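Local coordinates for Tb427.07.360- putative uncharacterized metacyclic invariant surface protein from Trypanosoma brucei (PDB 5VTL) that is of unknown function but, as an invariant surface protein of the metacyclic stage, probably serves at the parasite's cell surface, at residues S5-A10 with D110-V115; A16-P21 with G103-I108; K40-C45 with E75-E80; V66-A71 with A198-E203; S88-Y93 with D175-A180. One frame throughout, in Å; residues are numbered along the deposited sequence.

Contact 1: residues S5-A10 with D110-V115; sequences SHVSAA and DYLKSV
V7 and Y111 have the largest share of the buried surface, with A10 and L112 close behind. It is a helix-helix packing in the extended helical bundle of the protein. The start of the long helix 4-58 runs roughly antiparallel to the short helix 105-116. The angle between the two segments is 144° and their axes come within 10.3 Å.

Y111 reaches across with CG anti to its backbone N (chi1 165°). Y111 CE2 and CD2 meet the methyl of A10 obliquely, CE2 at 3.5 Å from A10 CB. V7 divides its two branches. V7 CG1 meets L112 CD2 at 4.0 Å. V7 CG2 meets V115 CG1 at 3.8 Å and also touches the hydroxyl of Y111. L112 CD2 is shared, because it touches A10 CB as well. V115 CG2 lies over one face of the Y111 ring, toward its rim.

No hydrogen bond joins the two segments. The phenol instead bonds the backbone O of Q1, so its polar end is satisfied by the N-terminal tail. H6 turns its imidazole away from Y111 and stacks edge-to-face with F155. Beyond V7, I128 and A129 of helix 123-130 continue the apolar packing. At the tip of the tyrosine, Y111 OH lies 3.3 Å from H6 CB and 3.7 Å from V7 CG2.

Contact 2: residues A16-P21 with G103-I108; sequences ALHGIP and GKTAPI
L17 and T105 mark the nearest backbone approach, 6.5 Å between their CA atoms, where helix 4-58 passes the loop at 103-104 and the first turn of helix 105-116. The helix of 16-21 is kinked at P21, whose N makes no bond to the turn before. Here the short helix 105-116, which follows helix 63-102 in the chain, packs against helix 4-58 of the long helical bundle.

T105 and L17 bury the most surface, and T105 touches both L17 and H18. T105 CG2 is anti to the carbonyl carbon and beside the backbone N, while OG1 (chi1 62°) sits between the N and the carbonyl carbon. The methyl lies over one face of the H18 imidazole as a CH-pi contact. T105 CG2 is 3.8 Å from the centroid of the H18 ring and 17° off the ring normal, somewhat toward the rim. T105 CG2 also touches L17 CB at 3.7 Å, so one methyl serves both the leucine and the histidine. L17 sends CD1 further on, to 3.9 Å from both O and CB of K104. I108 adds a looser touch, CG1 to L17 CD1 at 4.3 Å.

H18 ND1 is bonded to the backbone O of S14, one turn back, and T105 OG1 to that of A102. K104 NZ bonds the O of G166, in helix 157-209. L17 also packs on L170 and A101. No hydrogen bond crosses between the two segments. Their cohesion is therefore apolar and CH-pi, and the polar groups tie the contact to its surroundings.

Contact 3: residues K40-C45 with E75-E80; sequences KAREGC and EAESAE
R42 grips E80 with two nitrogens in a side-on salt bridge. R42 NE donates to E80 OE2 at 2.7 Å, with an N-H...O angle of 167°. R42 NH2 donates to E80 OE1 at 2.9 Å, and this bond is equally straight. OE1 is met through its syn lone pair. OE2 is also met on the syn side, but 21° out of the carboxylate plane. Both oxygens lie close to the guanidinium plane, and the two flat groups are nearly coplanar.

The shapes of the chains allow this. R42 leaves its helix with CG anti to the backbone N, then bends at chi2 (-93°) and chi3. E80 is extended beyond CG and reaches across to meet it. R42 CG, set by chi1, lies 3.8 Å from E77 CG, so the aliphatic part of the arginine packs beside that glutamate.

The two helices, 4-58 and 63-102, follow each other in the chain and form an antiparallel hairpin within the long bundle. Their axes here are 8.8 Å apart. Small residues permit the close approach. A76 CB points at the R42 backbone, 4.0 Å from its CA, and touches C45 SG at 3.6 Å.

Further out, second partners fix the ion pair. S39 OG is hydrogen-bonded to E80 OE1, and Q46 OE1 takes R42 NH1. K84 adds only a long, weak ion pair to OE1. Together the R42 bridge and the S39 bond would probably favour the charged form of E80 despite its burial. A41 packs on A191 and R192 of helix 157-209. R42 and C45 also touch L73 of helix 63-102.

Contact 4: residues V66-A71 with A198-E203; sequences VGRARA and ARKAAE
The guanidinium of R68 has the backbone N of A201 over one face, while K200 CB approaches it obliquely, 4.1 Å from R68 NH1. The group reaches that place on a chain extended from CG to NE, with CG anti to the backbone N (chi1 -179°). On the way the aliphatic part passes the methyl of A201: R68 CB, CG and CD each come within about 4.0 Å of A201 CB. Two other guanidiniums have partners inside their own helices. R70 has V66 CG1 over the centre of one face. R199 has E203 OE2 at its edge, in plane, but this ion pair is long.

Alanines form the seam itself. A69 and A198 meet with their CA atoms only 4.4 Å apart, and A201 CB lies 3.9 Å from A69 N and 4.2 Å from A69 CB. With such small side chains the axes come to 8.1 Å. This is alanine-rich antiparallel packing, at 162°, between helices 63-102 and 157-209 of the long bundle.

Helix 4-58 closes the inner side. V49 packs on A69, while C45 and A48 pack on A198. The charged ends find partners beyond the two segments. R68 NH2 is hydrogen-bonded to N197 OD1, and R70 NH2 makes a salt bridge with E53. K200 NZ is a like charge, 6.6 Å from R68 NH2, on a chain bent at chi4.

Contact 5: residues S88-Y93 with D175-A180; sequences SDVEQY and DQLEAA
Y93 and Q176 form the CH-pi part of this contact. Q176 CB lies over the centre of the Y93 ring, 3.5 Å from the centroid and only 4° off the normal. The glutamine bends at chi2 (-95°), which puts Q176 CD beside the phenol end, 3.6 Å from Y93 OH. Amide and ring planes are 19° apart, and Q176 OE1 comes to 3.5 Å from Y93 OH. The opposite face of the ring has Q92 CD over it, toward the rim. A180 CB is at the ring edge, near its plane.

The apolar contacts lie beside the ring. Y93 CB meets L177 CB at 3.7 Å. V90 uses both branches: V90 CG1 faces L177 CD1 at 3.8 Å, and V90 CG2 presses on A180 CB at 3.5 Å. L177 CD1 also rests near V90 O. A180 CB serves a third neighbour, D89 CB, at 3.9 Å.

Polar interactions belong to the surroundings, since no hydrogen bond links the two segments. D89 OD2 forms a salt bridge with R183, one turn beyond 175-180, which joins the same two helices once more. D175 and E178 are hydrogen-bonded to S141.

V90 and L177 also face helix 4-58, where V90 packs on K28 and A31, and L177 on V24 and L27. The two segments run antiparallel, with axes 8.5 Å apart. The arrangement is that of a long up-down-up three-helix bundle, made here of helices 4-58, 63-102 and 157-209.

Contact 3 joins helix 4-58 to 63-102, contacts 4 and 5 both join 63-102 to 157-209, and contacts 1 and 2 both join helix 4-58 to the short helix 105-116. Contacts 1 and 2 touch each other, as do contacts 3 and 4 at the far end. Contacts 1 and 4 lie on opposite sides of the chain's centre, and contact 5 is nearest it. Contacts 1, 3 and 4 are mainly buried, contact 5 partly, and contact 2 is at the surface. Only contact 3 has a salt bridge across its segments. Contacts 2 and 5 use CH-pi packing, contact 4 mostly alanines. Contact 1 is apolar packing round one tyrosine, whose hydroxyl bonds outside the contact.

Contact 1: residues S5-A10 with D110-V115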
# COMPACT_ATOMS: atom_id res chain seq x y z
N SER A 5 29.80 -10.16 -0.21
CA SER A 5 29.01 -8.94 -0.16
C SER A 5 28.33 -8.62 -1.50
O SER A 5 27.17 -8.17 -1.51
CB SER A 5 29.85 -7.76 0.30
OG SER A 5 30.22 -7.93 1.66
N HIS A 6 29.02 -8.85 -2.62
CA HIS A 6 28.43 -8.59 -3.94
C HIS A 6 27.23 -9.52 -4.10
O HIS A 6 26.15 -9.10 -4.51
CB HIS A 6 29.38 -8.87 -5.09
CG HIS A 6 30.58 -7.96 -5.17
ND1 HIS A 6 30.52 -6.67 -5.63
CD2 HIS A 6 31.89 -8.20 -4.92
CE1 HIS A 6 31.73 -6.14 -5.64
NE2 HIS A 6 32.58 -7.06 -5.20
N VAL A 7 27.43 -10.78 -3.79
CA VAL A 7 26.35 -11.76 -4.00
C VAL A 7 25.19 -11.50 -3.04
O VAL A 7 24.02 -11.63 -3.41
CB VAL A 7 26.90 -13.20 -3.86
CG1 VAL A 7 25.78 -14.22 -3.94
CG2 VAL A 7 27.90 -13.45 -4.95
N SER A 8 25.49 -11.12 -1.79
CA SER A 8 24.42 -10.80 -0.86
C SER A 8 23.52 -9.66 -1.37
O SER A 8 22.28 -9.72 -1.28
CB SER A 8 24.99 -10.43 0.51
OG SER A 8 25.50 -11.59 1.14
N ALA A 9 24.16 -8.62 -1.87
CA ALA A 9 23.46 -7.48 -2.45
C ALA A 9 22.58 -7.91 -3.64
O ALA A 9 21.42 -7.52 -3.74
CB ALA A 9 24.46 -6.46 -2.91
N ALA A 10 23.15 -8.71 -4.53
CA ALA A 10 22.41 -9.16 -5.71
C ALA A 10 21.24 -10.04 -5.32
O ALA A 10 20.18 -9.96 -5.93
CB ALA A 10 23.33 -9.92 -6.64
N ASP A 110 20.92 -13.86 -13.89
CA ASP A 110 22.06 -14.33 -14.67
C ASP A 110 23.34 -14.17 -13.85
O ASP A 110 24.17 -15.08 -13.80
CB ASP A 110 22.21 -13.54 -15.99
CG ASP A 110 21.31 -14.07 -17.11
OD1 ASP A 110 20.57 -15.08 -16.92
OD2 ASP A 110 21.36 -13.47 -18.20
N TYR A 111 23.51 -13.00 -13.24
CA TYR A 111 24.68 -12.75 -12.40
C TYR A 111 24.76 -13.79 -11.30
O TYR A 111 25.82 -14.37 -11.05
CB TYR A 111 24.65 -11.33 -11.80
CG TYR A 111 25.64 -11.18 -10.66
CD1 TYR A 111 26.98 -10.98 -10.91
CD2 TYR A 111 25.25 -11.30 -9.33
CE1 TYR A 111 27.89 -10.86 -9.90
CE2 TYR A 111 26.17 -11.18 -8.29
CZ TYR A 111 27.49 -10.97 -8.58
OH TYR A 111 28.41 -10.85 -7.55
N LEU A 112 23.64 -14.06 -10.64
CA LEU A 112 23.65 -15.03 -9.54
C LEU A 112 24.03 -16.43 -10.04
O LEU A 112 24.85 -17.11 -9.41
CB LEU A 112 22.31 -15.05 -8.81
CG LEU A 112 22.01 -13.82 -7.95
CD1 LEU A 112 20.54 -13.81 -7.53
CD2 LEU A 112 22.93 -13.73 -6.74
N LYS A 113 23.49 -16.84 -11.18
CA LYS A 113 23.85 -18.14 -11.74
C LYS A 113 25.33 -18.19 -12.07
O LYS A 113 26.00 -19.20 -11.86
CB LYS A 113 23.01 -18.45 -12.98
CG LYS A 113 23.40 -19.73 -13.71
CD LYS A 113 22.37 -20.09 -14.78
CE LYS A 113 22.51 -21.54 -15.27
NZ LYS A 113 21.90 -21.73 -16.65
N SER A 114 25.84 -17.07 -12.59
CA SER A 114 27.26 -16.95 -12.95
C SER A 114 28.19 -17.17 -11.77
O SER A 114 29.31 -17.60 -11.96
CB SER A 114 27.58 -15.58 -13.59
OG SER A 114 27.87 -14.57 -12.60
N VAL A 115 27.75 -16.84 -10.55
CA VAL A 115 28.58 -17.09 -9.37
C VAL A 115 28.37 -18.51 -8.87
O VAL A 115 29.33 -19.20 -8.48
CB VAL A 115 28.29 -16.07 -8.24
CG1 VAL A 115 29.17 -16.36 -7.03
CG2 VAL A 115 28.47 -14.65 -8.76

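Contact 2: residues A16-P21 with G103-I108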
# COMPACT_ATOMS: atom_id res chain seq x y z
N ALA A 16 13.76 -9.32 -3.80
CA ALA A 16 12.88 -8.16 -3.76
C ALA A 16 12.02 -8.07 -5.03
O ALA A 16 10.81 -7.92 -4.96
CB ALA A 16 13.71 -6.88 -3.57
N LEU A 17 12.66 -8.16 -6.20
CA LEU A 17 11.95 -8.02 -7.46
C LEU A 17 10.97 -9.17 -7.64
O LEU A 17 9.86 -8.95 -8.11
CB LEU A 17 12.93 -8.01 -8.63
CG LEU A 17 13.86 -6.80 -8.70
CD1 LEU A 17 14.99 -7.07 -9.70
CD2 LEU A 17 13.07 -5.56 -9.06
N HIS A 18 11.37 -10.39 -7.28
CA HIS A 18 10.44 -11.51 -7.40
C HIS A 18 9.31 -11.46 -6.40
O HIS A 18 8.29 -12.13 -6.56
CB HIS A 18 11.17 -12.83 -7.26
CG HIS A 18 11.93 -13.21 -8.48
ND1 HIS A 18 13.29 -13.10 -8.58
CD2 HIS A 18 11.49 -13.67 -9.68
CE1 HIS A 18 13.67 -13.49 -9.79
NE2 HIS A 18 12.60 -13.85 -10.47
N GLY A 19 9.52 -10.71 -5.33
CA GLY A 19 8.48 -10.54 -4.33
C GLY A 19 7.40 -9.55 -4.71
O GLY A 19 6.32 -9.58 -4.14
N ILE A 20 7.68 -8.68 -5.67
CA ILE A 20 6.78 -7.57 -6.04
C ILE A 20 5.36 -8.04 -6.38
O ILE A 20 4.39 -7.45 -5.90
CB ILE A 20 7.36 -6.73 -7.22
CG1 ILE A 20 8.62 -5.94 -6.79
CG2 ILE A 20 6.31 -5.78 -7.82
CD1 ILE A 20 8.38 -4.74 -5.97
N PRO A 21 5.21 -9.09 -7.20
CA PRO A 21 3.85 -9.55 -7.51
C PRO A 21 3.08 -9.92 -6.26
O PRO A 21 1.88 -9.64 -6.19
CB PRO A 21 4.06 -10.80 -8.39
CG PRO A 21 5.45 -10.72 -8.88
CD PRO A 21 6.24 -9.82 -7.97
N GLY A 103 10.76 -7.26 -15.58
CA GLY A 103 11.72 -7.01 -16.64
C GLY A 103 13.14 -6.70 -16.14
O GLY A 103 14.04 -6.47 -16.94
N LYS A 104 13.33 -6.69 -14.83
CA LYS A 104 14.62 -6.44 -14.24
C LYS A 104 15.25 -7.69 -13.61
O LYS A 104 16.41 -7.65 -13.24
CB LYS A 104 14.49 -5.37 -13.17
CG LYS A 104 14.10 -4.04 -13.74
CD LYS A 104 14.24 -2.94 -12.72
CE LYS A 104 13.84 -1.61 -13.32
NZ LYS A 104 14.61 -1.29 -14.56
N THR A 105 14.49 -8.78 -13.50
CA THR A 105 15.01 -9.97 -12.84
C THR A 105 16.09 -10.69 -13.64
O THR A 105 17.05 -11.18 -13.06
CB THR A 105 13.89 -10.98 -12.47
OG1 THR A 105 13.21 -11.44 -13.65
CG2 THR A 105 12.85 -10.34 -11.49
N ALA A 106 15.94 -10.80 -14.96
CA ALA A 106 16.85 -11.63 -15.76
C ALA A 106 18.34 -11.28 -15.61
O ALA A 106 19.16 -12.16 -15.38
CB ALA A 106 16.43 -11.65 -17.26
N PRO A 107 18.71 -9.99 -15.75
CA PRO A 107 20.15 -9.70 -15.55
C PRO A 107 20.70 -10.04 -14.14
O PRO A 107 21.84 -10.49 -14.01
CB PRO A 107 20.24 -8.19 -15.81
CG PRO A 107 18.96 -7.83 -16.56
CD PRO A 107 17.93 -8.77 -16.04
N ILE A 108 19.90 -9.84 -13.10
CA ILE A 108 20.34 -10.12 -11.73
C ILE A 108 20.46 -11.63 -11.55
O ILE A 108 21.44 -12.14 -11.01
CB ILE A 108 19.36 -9.55 -10.68
CG1 ILE A 108 18.99 -8.11 -11.03
CG2 ILE A 108 19.96 -9.66 -9.27
CD1 ILE A 108 20.12 -7.20 -11.17

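Contact 3: residues K40-C45 with E75-E80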
# COMPACT_ATOMS: atom_id res chain seq x y z
N LYS A 40 -19.37 1.08 4.54
CA LYS A 40 -20.12 0.63 5.69
C LYS A 40 -20.32 1.83 6.65
O LYS A 40 -21.38 2.00 7.27
CB LYS A 40 -19.40 -0.51 6.40
CG LYS A 40 -20.16 -1.06 7.61
CD LYS A 40 -19.44 -2.24 8.29
CE LYS A 40 -19.38 -3.50 7.43
NZ LYS A 40 -20.71 -4.11 7.17
N ALA A 41 -19.29 2.67 6.75
CA ALA A 41 -19.37 3.86 7.61
C ALA A 41 -20.41 4.85 7.09
O ALA A 41 -21.16 5.44 7.85
CB ALA A 41 -17.99 4.52 7.74
N ARG A 42 -20.45 5.02 5.79
CA ARG A 42 -21.41 5.92 5.20
C ARG A 42 -22.83 5.38 5.42
O ARG A 42 -23.77 6.12 5.73
CB ARG A 42 -21.09 6.11 3.72
CG ARG A 42 -22.09 6.98 2.93
CD ARG A 42 -23.20 6.18 2.26
NE ARG A 42 -22.64 5.24 1.30
CZ ARG A 42 -23.26 4.18 0.82
NH1 ARG A 42 -24.49 3.87 1.20
NH2 ARG A 42 -22.62 3.39 -0.03
N GLU A 43 -22.99 4.07 5.27
CA GLU A 43 -24.30 3.46 5.55
C GLU A 43 -24.73 3.75 7.00
O GLU A 43 -25.89 4.07 7.26
CB GLU A 43 -24.22 1.95 5.32
CG GLU A 43 -24.28 1.58 3.85
CD GLU A 43 -23.82 0.14 3.59
OE1 GLU A 43 -23.53 -0.57 4.57
OE2 GLU A 43 -23.70 -0.25 2.42
N GLY A 44 -23.79 3.69 7.93
CA GLY A 44 -24.06 3.99 9.33
C GLY A 44 -24.47 5.44 9.52
O GLY A 44 -25.28 5.75 10.40
N CYS A 45 -23.91 6.34 8.72
CA CYS A 45 -24.33 7.74 8.77
C CYS A 45 -25.73 7.89 8.25
O CYS A 45 -26.49 8.68 8.77
CB CYS A 45 -23.40 8.63 7.94
SG CYS A 45 -21.78 8.82 8.67
N GLU A 75 -19.83 14.34 5.07
CA GLU A 75 -18.40 14.06 5.21
C GLU A 75 -18.04 12.61 4.90
O GLU A 75 -16.99 12.33 4.31
CB GLU A 75 -17.93 14.40 6.62
CG GLU A 75 -17.50 15.83 6.74
CD GLU A 75 -17.00 16.18 8.12
OE1 GLU A 75 -16.21 17.13 8.24
OE2 GLU A 75 -17.43 15.51 9.07
N ALA A 76 -18.86 11.68 5.36
CA ALA A 76 -18.65 10.26 5.09
C ALA A 76 -18.80 9.95 3.60
O ALA A 76 -18.06 9.13 3.04
CB ALA A 76 -19.63 9.44 5.90
N GLU A 77 -19.75 10.61 2.94
CA GLU A 77 -19.93 10.42 1.50
C GLU A 77 -18.68 10.88 0.76
O GLU A 77 -18.17 10.17 -0.11
CB GLU A 77 -21.18 11.15 1.01
CG GLU A 77 -22.47 10.48 1.48
CD GLU A 77 -23.73 11.21 1.06
OE1 GLU A 77 -24.70 10.53 0.67
OE2 GLU A 77 -23.75 12.46 1.12
N SER A 78 -18.12 12.03 1.14
CA SER A 78 -16.90 12.50 0.51
C SER A 78 -15.72 11.56 0.77
O SER A 78 -14.94 11.29 -0.14
CB SER A 78 -16.55 13.92 0.96
OG SER A 78 -17.61 14.81 0.66
N ALA A 79 -15.61 11.05 2.00
CA ALA A 79 -14.53 10.13 2.36
C ALA A 79 -14.65 8.80 1.62
O ALA A 79 -13.65 8.25 1.13
CB ALA A 79 -14.51 9.89 3.89
N GLU A 80 -15.88 8.30 1.51
CA GLU A 80 -16.14 7.10 0.71
C GLU A 80 -15.68 7.26 -0.74
O GLU A 80 -15.01 6.40 -1.31
CB GLU A 80 -17.62 6.75 0.73
CG GLU A 80 -17.97 5.52 -0.12
CD GLU A 80 -19.44 5.17 -0.10
OE1 GLU A 80 -19.79 4.02 -0.42
OE2 GLU A 80 -20.25 6.05 0.27

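Contact 4: residues V66-A71 with A198-E203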
# COMPACT_ATOMS: atom_id res chain seq x y z
N VAL A 66 -30.19 16.63 14.04
CA VAL A 66 -30.43 16.24 12.66
C VAL A 66 -29.39 16.92 11.77
O VAL A 66 -28.81 16.31 10.88
CB VAL A 66 -31.84 16.65 12.17
CG1 VAL A 66 -31.98 16.39 10.69
CG2 VAL A 66 -32.93 15.92 12.93
N GLY A 67 -29.14 18.20 12.01
CA GLY A 67 -28.14 18.92 11.24
C GLY A 67 -26.74 18.34 11.35
O GLY A 67 -26.02 18.21 10.35
N ARG A 68 -26.33 18.01 12.56
CA ARG A 68 -25.02 17.42 12.78
C ARG A 68 -24.92 16.05 12.07
O ARG A 68 -23.87 15.72 11.49
CB ARG A 68 -24.80 17.25 14.29
CG ARG A 68 -23.45 16.66 14.64
CD ARG A 68 -23.23 16.59 16.15
NE ARG A 68 -21.93 16.01 16.47
CZ ARG A 68 -21.60 15.48 17.65
NH1 ARG A 68 -22.48 15.39 18.64
NH2 ARG A 68 -20.37 14.99 17.83
N ALA A 69 -25.99 15.27 12.14
CA ALA A 69 -26.03 13.97 11.46
C ALA A 69 -25.89 14.14 9.93
O ALA A 69 -25.15 13.39 9.27
CB ALA A 69 -27.32 13.26 11.77
N ARG A 70 -26.60 15.10 9.38
CA ARG A 70 -26.55 15.35 7.94
C ARG A 70 -25.18 15.80 7.47
O ARG A 70 -24.73 15.43 6.39
CB ARG A 70 -27.60 16.37 7.54
CG ARG A 70 -29.02 15.80 7.60
CD ARG A 70 -30.11 16.77 7.13
NE ARG A 70 -31.38 16.03 7.06
CZ ARG A 70 -32.58 16.55 7.24
NH1 ARG A 70 -32.73 17.84 7.51
NH2 ARG A 70 -33.65 15.77 7.16
N ALA A 71 -24.53 16.62 8.28
CA ALA A 71 -23.21 17.15 7.95
C ALA A 71 -22.19 16.02 7.98
O ALA A 71 -21.30 15.95 7.14
CB ALA A 71 -22.83 18.26 8.94
N ALA A 198 -21.98 11.14 13.54
CA ALA A 198 -23.36 10.93 13.15
C ALA A 198 -24.08 10.13 14.23
O ALA A 198 -25.18 10.46 14.61
CB ALA A 198 -23.47 10.21 11.78
N ARG A 199 -23.43 9.09 14.72
CA ARG A 199 -24.06 8.22 15.71
C ARG A 199 -24.29 8.95 17.03
O ARG A 199 -25.33 8.80 17.67
CB ARG A 199 -23.20 6.99 15.93
CG ARG A 199 -23.91 5.89 16.69
CD ARG A 199 -23.00 4.69 16.90
NE ARG A 199 -21.90 5.00 17.80
CZ ARG A 199 -20.61 4.98 17.48
NH1 ARG A 199 -20.21 4.66 16.25
NH2 ARG A 199 -19.70 5.29 18.40
N LYS A 200 -23.33 9.76 17.42
CA LYS A 200 -23.48 10.55 18.63
C LYS A 200 -24.62 11.56 18.52
O LYS A 200 -25.32 11.81 19.50
CB LYS A 200 -22.18 11.27 18.96
CG LYS A 200 -21.06 10.36 19.41
CD LYS A 200 -19.77 11.15 19.61
CE LYS A 200 -18.53 10.26 19.83
NZ LYS A 200 -18.58 9.53 21.12
N ALA A 201 -24.81 12.13 17.33
CA ALA A 201 -25.95 13.00 17.06
C ALA A 201 -27.28 12.26 17.19
O ALA A 201 -28.21 12.75 17.84
CB ALA A 201 -25.84 13.60 15.69
N ALA A 202 -27.36 11.08 16.58
CA ALA A 202 -28.58 10.29 16.67
C ALA A 202 -28.86 9.94 18.12
O ALA A 202 -30.00 9.99 18.57
CB ALA A 202 -28.47 9.04 15.84
N GLU A 203 -27.81 9.61 18.86
CA GLU A 203 -27.97 9.16 20.25
C GLU A 203 -28.48 10.31 21.09
O GLU A 203 -29.36 10.14 21.96
CB GLU A 203 -26.65 8.62 20.80
CG GLU A 203 -26.33 7.25 20.22
CD GLU A 203 -24.96 6.76 20.60
OE1 GLU A 203 -24.19 7.53 21.22
OE2 GLU A 203 -24.66 5.58 20.26

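Contact 5: residues S88-Y93 with D175-A180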
# COMPACT_ATOMS: atom_id res chain seq x y z
N SER A 88 -8.89 3.05 -7.13
CA SER A 88 -8.65 3.05 -8.58
C SER A 88 -7.20 3.42 -8.89
O SER A 88 -6.60 2.84 -9.79
CB SER A 88 -9.63 3.96 -9.32
OG SER A 88 -9.46 5.30 -8.92
N ASP A 89 -6.64 4.38 -8.15
CA ASP A 89 -5.20 4.66 -8.25
C ASP A 89 -4.34 3.43 -7.90
O ASP A 89 -3.40 3.10 -8.63
CB ASP A 89 -4.80 5.82 -7.33
CG ASP A 89 -5.42 7.15 -7.76
OD1 ASP A 89 -5.99 7.21 -8.88
OD2 ASP A 89 -5.32 8.12 -6.98
N VAL A 90 -4.65 2.76 -6.80
CA VAL A 90 -3.93 1.56 -6.38
C VAL A 90 -3.92 0.53 -7.50
O VAL A 90 -2.90 -0.13 -7.79
CB VAL A 90 -4.57 0.95 -5.10
CG1 VAL A 90 -4.04 -0.44 -4.80
CG2 VAL A 90 -4.32 1.86 -3.89
N GLU A 91 -5.06 0.38 -8.14
CA GLU A 91 -5.22 -0.66 -9.13
C GLU A 91 -4.32 -0.39 -10.34
O GLU A 91 -3.75 -1.30 -10.94
CB GLU A 91 -6.68 -0.73 -9.55
CG GLU A 91 -7.52 -1.58 -8.59
CD GLU A 91 -9.01 -1.42 -8.80
OE1 GLU A 91 -9.39 -0.56 -9.62
OE2 GLU A 91 -9.79 -2.16 -8.14
N GLN A 92 -4.18 0.89 -10.67
CA GLN A 92 -3.35 1.31 -11.78
C GLN A 92 -1.90 1.07 -11.41
O GLN A 92 -1.18 0.40 -12.14
CB GLN A 92 -3.62 2.78 -12.06
CG GLN A 92 -2.59 3.56 -12.82
CD GLN A 92 -2.88 5.06 -12.74
OE1 GLN A 92 -3.96 5.47 -12.28
NE2 GLN A 92 -1.91 5.88 -13.14
N TYR A 93 -1.48 1.56 -10.25
CA TYR A 93 -0.08 1.38 -9.87
C TYR A 93 0.28 -0.06 -9.59
O TYR A 93 1.41 -0.47 -9.83
CB TYR A 93 0.24 2.28 -8.66
CG TYR A 93 0.05 3.74 -8.99
CD1 TYR A 93 0.67 4.32 -10.11
CD2 TYR A 93 -0.76 4.53 -8.22
CE1 TYR A 93 0.48 5.67 -10.42
CE2 TYR A 93 -0.96 5.88 -8.51
CZ TYR A 93 -0.34 6.44 -9.62
OH TYR A 93 -0.55 7.77 -9.89
N ASP A 175 6.35 3.85 -5.09
CA ASP A 175 6.03 4.95 -4.20
C ASP A 175 4.58 5.42 -4.41
O ASP A 175 3.86 5.72 -3.46
CB ASP A 175 6.97 6.13 -4.40
CG ASP A 175 8.30 5.99 -3.68
OD1 ASP A 175 8.45 5.18 -2.74
OD2 ASP A 175 9.22 6.73 -4.09
N GLN A 176 4.17 5.53 -5.67
CA GLN A 176 2.81 5.98 -5.98
C GLN A 176 1.79 5.00 -5.46
O GLN A 176 0.74 5.37 -4.95
CB GLN A 176 2.65 6.16 -7.49
CG GLN A 176 3.36 7.35 -8.00
CD GLN A 176 2.45 8.54 -8.10
OE1 GLN A 176 1.57 8.73 -7.27
NE2 GLN A 176 2.65 9.35 -9.13
N LEU A 177 2.12 3.72 -5.58
CA LEU A 177 1.28 2.65 -5.07
C LEU A 177 1.10 2.79 -3.56
O LEU A 177 -0.01 2.76 -3.06
CB LEU A 177 1.88 1.29 -5.44
CG LEU A 177 1.17 0.04 -4.89
CD1 LEU A 177 -0.32 0.05 -5.20
CD2 LEU A 177 1.83 -1.22 -5.46
N GLU A 178 2.20 2.95 -2.83
CA GLU A 178 2.12 3.04 -1.39
C GLU A 178 1.33 4.28 -0.96
O GLU A 178 0.58 4.24 0.03
CB GLU A 178 3.52 3.06 -0.76
CG GLU A 178 4.31 1.76 -0.97
CD GLU A 178 5.53 1.62 -0.07
OE1 GLU A 178 6.07 2.63 0.48
OE2 GLU A 178 5.95 0.46 0.11
N ALA A 179 1.49 5.37 -1.69
CA ALA A 179 0.82 6.63 -1.36
C ALA A 179 -0.68 6.50 -1.57
O ALA A 179 -1.47 7.03 -0.79
CB ALA A 179 1.39 7.77 -2.19
N ALA A 180 -1.06 5.76 -2.60
CA ALA A 180 -2.47 5.54 -2.91
C ALA A 180 -3.11 4.67 -1.85
O ALA A 180 -4.24 4.93 -1.41
CB ALA A 180 -2.61 4.90 -4.29